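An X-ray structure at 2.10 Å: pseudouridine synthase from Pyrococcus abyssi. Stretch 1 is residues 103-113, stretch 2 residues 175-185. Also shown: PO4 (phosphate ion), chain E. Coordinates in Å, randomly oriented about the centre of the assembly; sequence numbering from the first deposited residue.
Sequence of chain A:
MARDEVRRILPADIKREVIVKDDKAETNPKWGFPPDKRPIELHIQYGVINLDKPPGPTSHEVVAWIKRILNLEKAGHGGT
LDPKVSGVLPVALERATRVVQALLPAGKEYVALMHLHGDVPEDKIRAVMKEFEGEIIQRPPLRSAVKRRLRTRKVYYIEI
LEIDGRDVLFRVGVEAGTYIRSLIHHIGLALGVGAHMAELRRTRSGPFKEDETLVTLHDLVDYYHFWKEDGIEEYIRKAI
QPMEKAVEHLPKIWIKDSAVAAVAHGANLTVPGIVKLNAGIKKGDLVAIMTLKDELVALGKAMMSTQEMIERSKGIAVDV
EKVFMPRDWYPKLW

Stretch 1 (103-113) LLPAGKEYVAL
Stretch 2, residues 175-185: EAGTYIRSLIH

No direct hydrogen bond joins these two stretches; the polar link between them is a single water, and a methyl group sits close against backbone carbonyl oxygens. The water donates to Pro105 O at 2.6 Å and accepts from Ala176 N at 2.9 Å. Beside this bridge, Ala176 CB lies 3.1 Å from Leu104 O and 3.0 Å from Ala106 O, close contacts in which a small side chain lets the two loops approach.

Stretch 1 begins with a type I turn from Leu103 to Ala106, closed by Ala106 N to Leu103 O at 3.0 Å. Ala106 and Gly107 are extended (phi/psi -64/145 and -77/162) and lead into strand 108-113. Lys108, with chi angles m, t, t, p, curls back so that its NZ makes a weak hydrogen bond to Ala106 O at 2.8 Å.

Stretch 2 opens with a type II turn from Glu175 to Thr178. Glu175 O accepts from both Thr178 N at 3.3 Å and Thr178 OG1 at 2.7 Å, so the threonine (chi1 m) ties the turn with backbone and side chain together. Gly177 adopts phi/psi 85/5, where a CB would be jammed against the preceding carbonyl oxygen; glycine avoids that strain. Tyr179 is the N-cap residue, and helix 180-185 follows, with Leu183 N to Tyr179 O at 3.0 Å and Ile184 N to Ile180 O at 2.8 Å.

Strand and helix run in broadly the same direction, their axes 47° apart (signed crossing angle -47°) and 10.5 Å apart at closest approach. The register places Gly107 CA 4.7 Å from Glu175 CA, and Ala112 CA 8.2 Å from Ile180 CA. Strand alternation turns Tyr110 and Ala112 toward the helix, while Glu109, Val111 and Leu113 point away. Ile180 and Ile184, one helical turn apart, answer them.

Ile180 (m, m) lays CG1 over a face of the Tyr110 ring, 3.9 Å from its centroid and 18° off the normal, a CH-pi contact; Tyr110 CD2 meets Ile180 CD1 at 3.6 Å. The tyrosine has chi1 m and chi2 -94°. Farther along, Ala112 CB is 4.3 Å from Ile180 CG2 and 4.2 Å from Ile184 CD1 (Ile184 is m, t), a small methyl meeting two branched side chains.

A phosphate, probably from the crystallisation liquor, lies near both stretches: Gly177 N gives its O1 a weak hydrogen bond at 3.1 Å, and Lys108 CD is 3.0 Å from the same O1.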

# COMPACT_ATOMS: atom_id res chain seq x y z
N LEU A 103 26.03 14.18 -4.94
CA LEU A 103 25.96 12.97 -4.14
C LEU A 103 26.35 11.70 -4.88
O LEU A 103 26.48 10.64 -4.27
CB LEU A 103 24.56 12.80 -3.57
CG LEU A 103 24.24 13.36 -2.18
CD1 LEU A 103 25.11 14.54 -1.84
CD2 LEU A 103 22.77 13.73 -2.15
N LEU A 104 26.52 11.79 -6.20
CA LEU A 104 26.88 10.61 -6.99
C LEU A 104 28.13 9.90 -6.49
O LEU A 104 28.18 8.68 -6.47
CB LEU A 104 27.06 11.00 -8.46
CG LEU A 104 25.76 11.18 -9.24
CD1 LEU A 104 26.05 11.60 -10.68
CD2 LEU A 104 24.98 9.87 -9.23
N PRO A 105 29.16 10.66 -6.10
CA PRO A 105 30.40 10.04 -5.60
C PRO A 105 30.41 9.86 -4.09
O PRO A 105 31.39 9.35 -3.53
CB PRO A 105 31.46 11.02 -6.05
CG PRO A 105 30.77 12.33 -5.78
CD PRO A 105 29.37 12.09 -6.35
N ALA A 106 29.35 10.28 -3.42
CA ALA A 106 29.27 10.17 -1.96
C ALA A 106 29.27 8.72 -1.50
O ALA A 106 28.72 7.84 -2.17
CB ALA A 106 28.03 10.89 -1.45
N GLY A 107 29.91 8.48 -0.36
CA GLY A 107 29.94 7.14 0.20
C GLY A 107 28.61 6.83 0.86
O GLY A 107 27.84 7.75 1.15
N LYS A 108 28.32 5.56 1.09
CA LYS A 108 27.06 5.20 1.71
C LYS A 108 27.18 4.15 2.80
O LYS A 108 28.08 3.31 2.78
CB LYS A 108 26.06 4.75 0.65
CG LYS A 108 25.65 5.90 -0.25
CD LYS A 108 25.04 5.44 -1.53
CE LYS A 108 24.74 6.64 -2.42
NZ LYS A 108 25.97 7.45 -2.64
N GLU A 109 26.27 4.22 3.75
CA GLU A 109 26.24 3.26 4.84
C GLU A 109 24.87 2.62 4.86
O GLU A 109 23.85 3.28 4.65
CB GLU A 109 26.51 3.93 6.18
CG GLU A 109 26.65 2.94 7.33
CD GLU A 109 26.71 3.62 8.69
OE1 GLU A 109 25.70 4.25 9.09
OE2 GLU A 109 27.77 3.54 9.35
N TYR A 110 24.84 1.32 5.12
CA TYR A 110 23.59 0.59 5.17
C TYR A 110 23.58 -0.33 6.37
O TYR A 110 24.62 -0.62 6.97
CB TYR A 110 23.45 -0.29 3.93
CG TYR A 110 23.36 0.42 2.61
CD1 TYR A 110 22.13 0.73 2.04
CD2 TYR A 110 24.51 0.76 1.90
CE1 TYR A 110 22.04 1.34 0.80
CE2 TYR A 110 24.44 1.37 0.65
CZ TYR A 110 23.19 1.66 0.11
OH TYR A 110 23.10 2.27 -1.13
N VAL A 111 22.39 -0.77 6.74
CA VAL A 111 22.23 -1.74 7.80
C VAL A 111 21.48 -2.82 7.04
O VAL A 111 20.46 -2.55 6.41
CB VAL A 111 21.40 -1.21 8.97
CG1 VAL A 111 21.02 -2.37 9.90
CG2 VAL A 111 22.22 -0.20 9.75
N ALA A 112 21.99 -4.04 7.08
CA ALA A 112 21.37 -5.11 6.34
C ALA A 112 21.21 -6.40 7.11
O ALA A 112 22.01 -6.74 7.97
CB ALA A 112 22.16 -5.38 5.06
N LEU A 113 20.15 -7.11 6.76
CA LEU A 113 19.86 -8.39 7.38
C LEU A 113 20.14 -9.47 6.33
O LEU A 113 19.46 -9.56 5.31
CB LEU A 113 18.39 -8.45 7.81
CG LEU A 113 17.95 -9.81 8.33
CD1 LEU A 113 18.86 -10.25 9.46
CD2 LEU A 113 16.50 -9.73 8.81
N GLU A 175 31.68 2.43 -0.85
CA GLU A 175 31.96 3.47 -1.83
C GLU A 175 30.68 3.62 -2.66
O GLU A 175 29.88 2.69 -2.74
CB GLU A 175 33.13 3.04 -2.73
CG GLU A 175 33.60 4.09 -3.71
CD GLU A 175 34.78 3.64 -4.55
OE1 GLU A 175 35.37 4.50 -5.26
OE2 GLU A 175 35.12 2.44 -4.52
N ALA A 176 30.49 4.78 -3.28
CA ALA A 176 29.30 4.99 -4.10
C ALA A 176 29.21 3.93 -5.20
O ALA A 176 30.22 3.53 -5.76
CB ALA A 176 29.35 6.38 -4.73
N GLY A 177 28.00 3.47 -5.48
CA GLY A 177 27.81 2.47 -6.52
C GLY A 177 28.00 1.02 -6.09
O GLY A 177 27.96 0.12 -6.93
N THR A 178 28.22 0.79 -4.80
CA THR A 178 28.39 -0.58 -4.34
C THR A 178 27.01 -1.21 -4.12
O THR A 178 26.15 -0.62 -3.46
CB THR A 178 29.18 -0.63 -3.01
OG1 THR A 178 30.42 0.07 -3.16
CG2 THR A 178 29.47 -2.07 -2.61
N TYR A 179 26.81 -2.39 -4.70
CA TYR A 179 25.54 -3.10 -4.57
C TYR A 179 25.60 -4.03 -3.36
O TYR A 179 26.39 -4.98 -3.34
CB TYR A 179 25.29 -3.93 -5.83
CG TYR A 179 25.06 -3.10 -7.08
CD1 TYR A 179 25.10 -3.69 -8.35
CD2 TYR A 179 24.77 -1.74 -7.00
CE1 TYR A 179 24.85 -2.95 -9.50
CE2 TYR A 179 24.51 -0.99 -8.14
CZ TYR A 179 24.56 -1.60 -9.39
OH TYR A 179 24.30 -0.86 -10.52
N ILE A 180 24.77 -3.75 -2.36
CA ILE A 180 24.76 -4.57 -1.16
C ILE A 180 24.25 -5.98 -1.41
O ILE A 180 24.76 -6.94 -0.82
CB ILE A 180 23.92 -3.93 -0.05
CG1 ILE A 180 24.34 -2.47 0.13
CG2 ILE A 180 24.09 -4.71 1.25
CD1 ILE A 180 25.83 -2.27 0.37
N ARG A 181 23.25 -6.11 -2.27
CA ARG A 181 22.69 -7.43 -2.56
C ARG A 181 23.80 -8.34 -3.11
O ARG A 181 23.91 -9.50 -2.72
CB ARG A 181 21.55 -7.33 -3.58
CG ARG A 181 20.84 -8.66 -3.81
CD ARG A 181 19.78 -8.59 -4.91
NE ARG A 181 18.58 -7.85 -4.49
CZ ARG A 181 17.76 -8.24 -3.52
NH1 ARG A 181 17.99 -9.36 -2.84
NH2 ARG A 181 16.69 -7.50 -3.22
N SER A 182 24.61 -7.79 -4.01
CA SER A 182 25.72 -8.54 -4.60
C SER A 182 26.76 -8.86 -3.54
O SER A 182 27.31 -9.97 -3.50
CB SER A 182 26.36 -7.73 -5.74
OG SER A 182 27.53 -8.38 -6.22
N LEU A 183 27.03 -7.88 -2.68
CA LEU A 183 27.99 -8.06 -1.59
C LEU A 183 27.54 -9.24 -0.73
O LEU A 183 28.35 -10.10 -0.36
CB LEU A 183 28.06 -6.81 -0.73
CG LEU A 183 28.88 -6.96 0.56
CD1 LEU A 183 30.35 -7.09 0.21
CD2 LEU A 183 28.66 -5.76 1.46
N ILE A 184 26.26 -9.28 -0.41
CA ILE A 184 25.73 -10.36 0.42
C ILE A 184 25.82 -11.68 -0.32
O ILE A 184 26.14 -12.71 0.27
CB ILE A 184 24.27 -10.08 0.86
CG1 ILE A 184 24.27 -8.96 1.92
CG2 ILE A 184 23.61 -11.35 1.41
CD1 ILE A 184 22.92 -8.67 2.54
N HIS A 185 25.54 -11.65 -1.62
CA HIS A 185 25.61 -12.86 -2.44
C HIS A 185 27.03 -13.44 -2.39
O HIS A 185 27.22 -14.64 -2.23
CB HIS A 185 25.21 -12.53 -3.88
CG HIS A 185 25.25 -13.71 -4.80
ND1 HIS A 185 24.36 -14.77 -4.70
CD2 HIS A 185 26.05 -14.00 -5.86
CE1 HIS A 185 24.62 -15.65 -5.65
NE2 HIS A 185 25.64 -15.21 -6.37
P PO4 E . 24.77 3.88 -4.70
O1 PO4 E . 25.59 3.26 -3.56
O2 PO4 E . 25.31 5.05 -5.55
O3 PO4 E . 23.32 4.20 -4.21
O4 PO4 E . 24.75 2.67 -5.61
O HOH W 1 32.38 6.97 -2.99